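Local atomic coordinates of translocated intimin receptor Tir (Escherichia coli, PDB entry 2ZQK), a protein that sits in the host-cell membrane as the receptor for bacterial intimin, letting the bacterium attach tightly and triggering actin pedestal formation from inside the cell. Residues Q15-K18 with E19-N23; N50-E53 with Q54-A58; E61-Q64 with Q65-N69. All coordinates share one frame; numbering follows the deposited sequence.

Contact 1: residues Q15-K18 with E19-N23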
loop_
_atom_site.group_PDB
_atom_site.type_symbol
_atom_site.label_atom_id
_atom_site.label_comp_id
_atom_site.label_asym_id
_atom_site.label_seq_id
_atom_site.Cartn_x
_atom_site.Cartn_y
_atom_site.Cartn_z
ATOM N N GLN B 15 -5.407 7.439 -30.520
ATOM C CA GLN B 15 -4.466 6.358 -30.308
ATOM C C GLN B 15 -3.185 6.804 -29.613
ATOM O O GLN B 15 -2.763 6.201 -28.622
ATOM C CB GLN B 15 -4.126 5.721 -31.636
ATOM C CG GLN B 15 -3.186 4.565 -31.527
ATOM C CD GLN B 15 -2.416 4.371 -32.805
ATOM O OE1 GLN B 15 -3.005 4.197 -33.879
ATOM N NE2 GLN B 15 -1.088 4.415 -32.708
ATOM N N LEU B 16 -2.559 7.855 -30.129
ATOM C CA LEU B 16 -1.330 8.354 -29.525
ATOM C C LEU B 16 -1.569 8.878 -28.116
ATOM O O LEU B 16 -0.729 8.696 -27.229
ATOM C CB LEU B 16 -0.716 9.446 -30.393
ATOM C CG LEU B 16 -0.109 8.918 -31.702
ATOM C CD1 LEU B 16 -0.007 10.046 -32.716
ATOM C CD2 LEU B 16 1.262 8.296 -31.434
ATOM N N THR B 17 -2.714 9.518 -27.897
ATOM C CA THR B 17 -3.017 10.031 -26.570
ATOM C C THR B 17 -3.160 8.859 -25.631
ATOM O O THR B 17 -2.502 8.822 -24.579
ATOM C CB THR B 17 -4.316 10.835 -26.542
ATOM O OG1 THR B 17 -4.168 12.004 -27.361
ATOM C CG2 THR B 17 -4.648 11.253 -25.109
ATOM N N LYS B 18 -4.011 7.900 -26.020
ATOM C CA LYS B 18 -4.246 6.697 -25.218
ATOM C C LYS B 18 -2.929 6.018 -24.875
ATOM O O LYS B 18 -2.666 5.703 -23.709
ATOM C CB LYS B 18 -5.117 5.688 -25.960
ATOM C CG LYS B 18 -5.346 4.384 -25.159
ATOM C CD LYS B 18 -5.443 3.174 -26.063
ATOM C CE LYS B 18 -4.149 2.996 -26.829
ATOM N NZ LYS B 18 -4.224 1.974 -27.912
ATOM N N GLU B 19 -2.112 5.786 -25.896
ATOM C CA GLU B 19 -0.824 5.150 -25.683
ATOM C C GLU B 19 0.056 5.916 -24.703
ATOM O O GLU B 19 0.618 5.319 -23.782
ATOM C CB GLU B 19 -0.089 4.977 -27.011
ATOM C CG GLU B 19 -0.590 3.794 -27.811
ATOM C CD GLU B 19 0.058 3.668 -29.175
ATOM O OE1 GLU B 19 -0.306 2.718 -29.899
ATOM O OE2 GLU B 19 0.920 4.504 -29.528
ATOM N N ALA B 20 0.158 7.233 -24.886
ATOM C CA ALA B 20 0.994 8.076 -24.024
ATOM C C ALA B 20 0.571 8.091 -22.555
ATOM O O ALA B 20 1.387 8.338 -21.660
ATOM C CB ALA B 20 1.027 9.495 -24.573
ATOM N N PHE B 21 -0.702 7.839 -22.295
ATOM C CA PHE B 21 -1.158 7.822 -20.915
ATOM C C PHE B 21 -0.672 6.555 -20.251
ATOM O O PHE B 21 -0.568 6.492 -19.027
ATOM C CB PHE B 21 -2.676 7.818 -20.830
ATOM C CG PHE B 21 -3.280 9.149 -20.578
ATOM C CD1 PHE B 21 -3.496 10.039 -21.621
ATOM C CD2 PHE B 21 -3.693 9.497 -19.303
ATOM C CE1 PHE B 21 -4.131 11.267 -21.393
ATOM C CE2 PHE B 21 -4.324 10.722 -19.065
ATOM C CZ PHE B 21 -4.545 11.606 -20.112
ATOM N N GLN B 22 -0.402 5.536 -21.065
ATOM C CA GLN B 22 0.024 4.241 -20.550
ATOM C C GLN B 22 1.402 4.288 -19.946
ATOM O O GLN B 22 1.816 3.373 -19.245
ATOM C CB GLN B 22 -0.108 3.191 -21.646
ATOM C CG GLN B 22 -1.577 3.018 -22.020
ATOM C CD GLN B 22 -1.799 2.214 -23.279
ATOM O OE1 GLN B 22 -1.092 2.382 -24.278
ATOM N NE2 GLN B 22 -2.808 1.351 -23.253
ATOM N N ASN B 23 2.094 5.386 -20.207
ATOM C CA ASN B 23 3.414 5.637 -19.647
ATOM C C ASN B 23 3.133 6.733 -18.636
ATOM O O ASN B 23 3.030 7.911 -18.986
ATOM C CB ASN B 23 4.358 6.150 -20.720
ATOM C CG ASN B 23 5.700 6.524 -20.162
ATOM O OD1 ASN B 23 6.640 6.791 -20.912
ATOM N ND2 ASN B 23 5.805 6.550 -18.833
#
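Along the last turns of helix 7-21, Gln-15 to Lys-18 meet Glu-19 to Gln-22 first through the backbone. Glu-19 N donates to Gln-15 O at 2.8 Å and Ala-20 N to Leu-16 O at 2.9 Å, both nearly straight, as expected for i to i+4 pairing. Toward the end the pattern slackens: Phe-21 N reaches Thr-17 O at 3.1 Å but also makes a weak bond to Lys-18 O, and Gln-22 N has another weak bond to that same oxygen.

Polar side chains add little to this grip. Gln-15 and Glu-19 run side by side and point the same way, their amide and carboxylate planes 50° apart. Gln-15 NE2 touches Glu-19 OE1 at 3.4 Å in a weak hydrogen bond. Lys-18 crosses Glu-19 with its aliphatic part, CE lying 3.8 Å from Glu-19 CG, and its charged NZ stays 4.5 Å from Glu-19 OE1, beyond a salt bridge. NZ has a weak, long ion pair with Asp-14 of the second subunit.

Apolar contact runs alongside the helix. With Thr-17 CG2 set opposite the backbone N (OG1 at chi1 -64°), this methyl lies 3.8 Å from Phe-21 CE1, while OG1 turns back to bond Arg-13 O. Thr-17 O lies at the ring edge, in its plane. In this extracellular intimin-binding domain of Tir, Leu-16 and Ala-20 face helix 45-67. Thr-17, Lys-18 and Phe-21, whose buried ring stacks on its counterpart in the second subunit, serve the pairing of the two copies; Gln-15 and Gln-22 touch it too. With the polar pairs weak, the hold rests mostly on backbone and apolar contacts.

Contact 2: residues N50-E53 with Q54-A58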
loop_
_atom_site.group_PDB
_atom_site.type_symbol
_atom_site.label_atom_id
_atom_site.label_comp_id
_atom_site.label_asym_id
_atom_site.label_seq_id
_atom_site.Cartn_x
_atom_site.Cartn_y
_atom_site.Cartn_z
ATOM N N ASN B 50 3.472 17.478 -29.118
ATOM C CA ASN B 50 4.139 16.533 -30.007
ATOM C C ASN B 50 3.149 15.580 -30.658
ATOM O O ASN B 50 3.294 15.249 -31.829
ATOM C CB ASN B 50 5.220 15.744 -29.254
ATOM C CG ASN B 50 6.060 14.864 -30.176
ATOM O OD1 ASN B 50 5.658 13.751 -30.529
ATOM N ND2 ASN B 50 7.223 15.366 -30.580
ATOM N N ILE B 51 2.143 15.136 -29.913
ATOM C CA ILE B 51 1.143 14.239 -30.479
ATOM C C ILE B 51 0.389 14.982 -31.584
ATOM O O ILE B 51 0.230 14.478 -32.706
ATOM C CB ILE B 51 0.129 13.790 -29.413
ATOM C CG1 ILE B 51 0.816 12.877 -28.396
ATOM C CG2 ILE B 51 -1.047 13.093 -30.070
ATOM C CD1 ILE B 51 -0.052 12.505 -27.228
ATOM N N GLU B 52 -0.061 16.188 -31.257
ATOM C CA GLU B 52 -0.805 17.025 -32.192
ATOM C C GLU B 52 -0.199 17.039 -33.597
ATOM O O GLU B 52 -0.922 16.969 -34.595
ATOM C CB GLU B 52 -0.875 18.449 -31.644
ATOM C CG GLU B 52 -1.970 19.277 -32.255
ATOM C CD GLU B 52 -3.304 18.574 -32.187
ATOM O OE1 GLU B 52 -3.673 18.105 -31.085
ATOM O OE2 GLU B 52 -3.981 18.492 -33.236
ATOM N N GLU B 53 1.129 17.140 -33.669
ATOM C CA GLU B 53 1.835 17.152 -34.945
ATOM C C GLU B 53 1.700 15.813 -35.628
ATOM O O GLU B 53 1.349 15.755 -36.802
ATOM C CB GLU B 53 3.317 17.466 -34.739
ATOM C CG GLU B 53 3.546 18.857 -34.212
ATOM C CD GLU B 53 2.814 19.872 -35.046
ATOM O OE1 GLU B 53 3.228 20.102 -36.203
ATOM O OE2 GLU B 53 1.808 20.420 -34.550
ATOM N N GLN B 54 1.996 14.742 -34.889
ATOM C CA GLN B 54 1.895 13.378 -35.405
ATOM C C GLN B 54 0.504 13.162 -35.995
ATOM O O GLN B 54 0.363 12.663 -37.116
ATOM C CB GLN B 54 2.134 12.368 -34.283
ATOM C CG GLN B 54 3.587 12.143 -33.927
ATOM C CD GLN B 54 3.757 11.124 -32.813
ATOM O OE1 GLN B 54 3.553 11.428 -31.630
ATOM N NE2 GLN B 54 4.119 9.900 -33.187
ATOM N N ALA B 55 -0.520 13.532 -35.227
ATOM C CA ALA B 55 -1.893 13.410 -35.688
ATOM C C ALA B 55 -2.042 14.104 -37.057
ATOM O O ALA B 55 -2.629 13.550 -37.985
ATOM C CB ALA B 55 -2.830 14.037 -34.672
ATOM N N LYS B 56 -1.495 15.310 -37.184
ATOM C CA LYS B 56 -1.577 16.049 -38.438
ATOM C C LYS B 56 -0.797 15.408 -39.575
ATOM O O LYS B 56 -1.209 15.496 -40.727
ATOM C CB LYS B 56 -1.060 17.482 -38.273
ATOM C CG LYS B 56 -1.824 18.361 -37.310
ATOM C CD LYS B 56 -1.656 19.821 -37.708
ATOM C CE LYS B 56 -1.927 20.767 -36.554
ATOM N NZ LYS B 56 -0.764 20.815 -35.618
ATOM N N ALA B 57 0.340 14.795 -39.264
ATOM C CA ALA B 57 1.157 14.164 -40.300
ATOM C C ALA B 57 0.417 12.964 -40.862
ATOM O O ALA B 57 0.482 12.693 -42.062
ATOM C CB ALA B 57 2.509 13.734 -39.737
ATOM N N ALA B 58 -0.285 12.253 -39.981
ATOM C CA ALA B 58 -1.066 11.091 -40.373
ATOM C C ALA B 58 -2.144 11.581 -41.323
ATOM O O ALA B 58 -2.442 10.928 -42.324
ATOM C CB ALA B 58 -1.704 10.460 -39.153
#
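Ala-55 N, Lys-56 N and Ala-57 N bond back to Ile-51 O, Glu-52 O and Glu-53 O at 2.8, 3.1 and 2.8 Å, a regular run of alpha-helix introduced by a weaker bond from Gln-54 N to Asn-50 O.

The one salt bridge between the two segments joins Glu-53 OE2 and Lys-56 NZ at 2.8 Å, and OE1 stays farther from the ammonium. Both chains must bend to make it. Glu-53 folds at chi2 (-51°), which keeps its carboxylate about level with its own CA along the helix, and Lys-56 reaches back to it, turning its ammonium inward at its last torsion (chi4 78°). Lys-56 also passes over Glu-52, its NZ 3.9 Å from Glu-52 CG. Glu-52, also bent at chi2, leaves OE2 4.6 Å from Lys-56 NZ, too far for a bond; its OE1 has a weak, long ion pair with Arg-13 of helix 7-21. Lysine suits this place because its long chain lets NZ reach Glu-53 while its charge also stays near Glu-52.

Asn-50 and Gln-54 cross one turn apart with their amide planes 66° from each other. Below its polar end, the aliphatic part of Gln-54 rests against Leu-16.

Ile-51 and Ala-55 are buried, one turn apart on the same face, and Ile-51 packs on Leu-16 and Thr-17 of helix 7-21. Residues 50-58 are thus amphipathic: oily residues, with Gln-54 at their side, make the seam with the partner helix, while on the exposed side the ammonium of Lys-56 partly offsets the negative charge of Glu-53 and probably also that of Glu-52.

Contact 3: residues E61-Q64 with Q65-N69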
loop_
_atom_site.group_PDB
_atom_site.type_symbol
_atom_site.label_atom_id
_atom_site.label_comp_id
_atom_site.label_asym_id
_atom_site.label_seq_id
_atom_site.Cartn_x
_atom_site.Cartn_y
_atom_site.Cartn_z
ATOM N N GLU B 61 -0.637 12.614 -44.692
ATOM C CA GLU B 61 -0.169 11.375 -45.300
ATOM C C GLU B 61 -1.347 10.643 -45.925
ATOM O O GLU B 61 -1.201 9.915 -46.906
ATOM C CB GLU B 61 0.506 10.508 -44.234
ATOM C CG GLU B 61 1.551 9.552 -44.777
ATOM C CD GLU B 61 1.086 8.116 -44.775
ATOM O OE1 GLU B 61 0.795 7.595 -43.675
ATOM O OE2 GLU B 61 1.013 7.511 -45.867
ATOM N N ALA B 62 -2.523 10.852 -45.345
ATOM C CA ALA B 62 -3.733 10.235 -45.845
ATOM C C ALA B 62 -4.187 11.009 -47.072
ATOM O O ALA B 62 -4.438 10.425 -48.122
ATOM C CB ALA B 62 -4.803 10.272 -44.787
ATOM N N LYS B 63 -4.281 12.329 -46.940
ATOM C CA LYS B 63 -4.710 13.158 -48.061
ATOM C C LYS B 63 -3.774 13.002 -49.253
ATOM O O LYS B 63 -4.227 12.837 -50.380
ATOM C CB LYS B 63 -4.772 14.634 -47.659
ATOM C CG LYS B 63 -5.482 15.511 -48.692
ATOM C CD LYS B 63 -5.506 16.974 -48.294
ATOM C CE LYS B 63 -4.113 17.577 -48.352
ATOM N NZ LYS B 63 -4.135 19.022 -48.014
ATOM N N GLN B 64 -2.470 13.056 -49.009
ATOM C CA GLN B 64 -1.506 12.907 -50.089
ATOM C C GLN B 64 -1.647 11.536 -50.710
ATOM O O GLN B 64 -1.498 11.385 -51.916
ATOM C CB GLN B 64 -0.075 13.082 -49.582
ATOM C CG GLN B 64 0.633 14.296 -50.160
ATOM C CD GLN B 64 0.592 14.331 -51.677
ATOM O OE1 GLN B 64 1.103 13.432 -52.351
ATOM N NE2 GLN B 64 -0.019 15.373 -52.222
ATOM N N GLN B 65 -1.949 10.539 -49.884
ATOM C CA GLN B 65 -2.101 9.177 -50.378
ATOM C C GLN B 65 -3.290 9.068 -51.324
ATOM O O GLN B 65 -3.187 8.484 -52.397
ATOM C CB GLN B 65 -2.270 8.205 -49.213
ATOM C CG GLN B 65 -2.049 6.747 -49.584
ATOM C CD GLN B 65 -1.674 5.893 -48.378
ATOM O OE1 GLN B 65 -0.691 6.172 -47.685
ATOM N NE2 GLN B 65 -2.455 4.848 -48.126
ATOM N N ALA B 66 -4.416 9.646 -50.928
ATOM C CA ALA B 66 -5.604 9.603 -51.766
ATOM C C ALA B 66 -5.340 10.326 -53.084
ATOM O O ALA B 66 -5.755 9.863 -54.149
ATOM C CB ALA B 66 -6.777 10.246 -51.042
ATOM N N ILE B 67 -4.649 11.459 -53.010
ATOM C CA ILE B 67 -4.338 12.234 -54.203
ATOM C C ILE B 67 -3.500 11.429 -55.196
ATOM O O ILE B 67 -3.651 11.564 -56.413
ATOM C CB ILE B 67 -3.610 13.529 -53.831
ATOM C CG1 ILE B 67 -4.581 14.440 -53.082
ATOM C CG2 ILE B 67 -3.057 14.202 -55.076
ATOM C CD1 ILE B 67 -4.007 15.777 -52.692
ATOM N N GLU B 68 -2.610 10.592 -54.678
ATOM C CA GLU B 68 -1.796 9.763 -55.547
ATOM C C GLU B 68 -2.675 8.612 -56.014
ATOM O O GLU B 68 -2.377 7.440 -55.776
ATOM C CB GLU B 68 -0.572 9.241 -54.797
ATOM C CG GLU B 68 0.524 10.273 -54.664
ATOM C CD GLU B 68 1.702 9.784 -53.843
ATOM O OE1 GLU B 68 2.198 8.664 -54.104
ATOM O OE2 GLU B 68 2.137 10.531 -52.939
ATOM N N ASN B 69 -3.779 8.982 -56.657
ATOM C CA ASN B 69 -4.772 8.058 -57.208
ATOM C C ASN B 69 -5.729 8.908 -58.037
ATOM O O ASN B 69 -6.646 9.513 -57.424
ATOM C CB ASN B 69 -5.559 7.344 -56.100
ATOM C CG ASN B 69 -4.682 6.449 -55.227
ATOM O OD1 ASN B 69 -4.067 5.489 -55.702
ATOM N ND2 ASN B 69 -4.625 6.765 -53.937
#
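Glu-68, whose N still bonds Gln-64 O at 3.1 Å, has the phi and psi of the centre of an inverse gamma turn, though the position of Asn-69 N is less certain. It is the first residue to leave helical geometry, and the chain swings off the end of helix 45-67.

Just before that turn the helix is regular. Ala-66 N donates to Ala-62 O at 2.9 Å and Ile-67 N to Lys-63 O at 3.0 Å, but Gln-65 N approaches Glu-61 O from above the carbonyl plane, 50° out of it. Beyond it, a weak bond runs from Asn-69 ND2 to Ala-66 O at 3.3 Å.

Long polar chains line the surface in pairs four residues apart. Glu-61 and Gln-65 lie side by side and point the same way, their flat ends 49° apart; both start with CG opposite the backbone N, though Glu-61 then bends and Gln-65 runs on extended. Gln-64 and Glu-68 cross instead of running together. Such polar chains keep an exposed helix end soluble. Ile-67 is likewise exposed, and its CD1 approaches Lys-63 CG at 4.3 Å, a modest aliphatic touch, while Lys-63 NZ has a weak, long ion pair with Glu-60.

The contact forms the C-terminal tip of the long helix 45-67. Its centre lies about 23 Å from the centre of the chain, where the helix projects past the start of helix 7-21, at the end away from strands 27-31 and 37-40.

From the N terminus, contact 1 comes first, at the end of helix 7-21, just before the chain enters the antiparallel strands 27-31 and 37-40. After these, helix 45-67 carries contact 2 and, further on, contact 3, their centres about 17 Å apart. Each contact spans only adjoining residues, so none closes a long loop, and the three follow in series without nesting or crossing. Contacts 1 and 2 nevertheless touch across the two helices: Leu-16 CD1 lies 3.5 Å from Gln-54 CB, and Ala-20 meets Ile-51. Contact 3 stays about 11 Å, between nearest atoms, from contact 1.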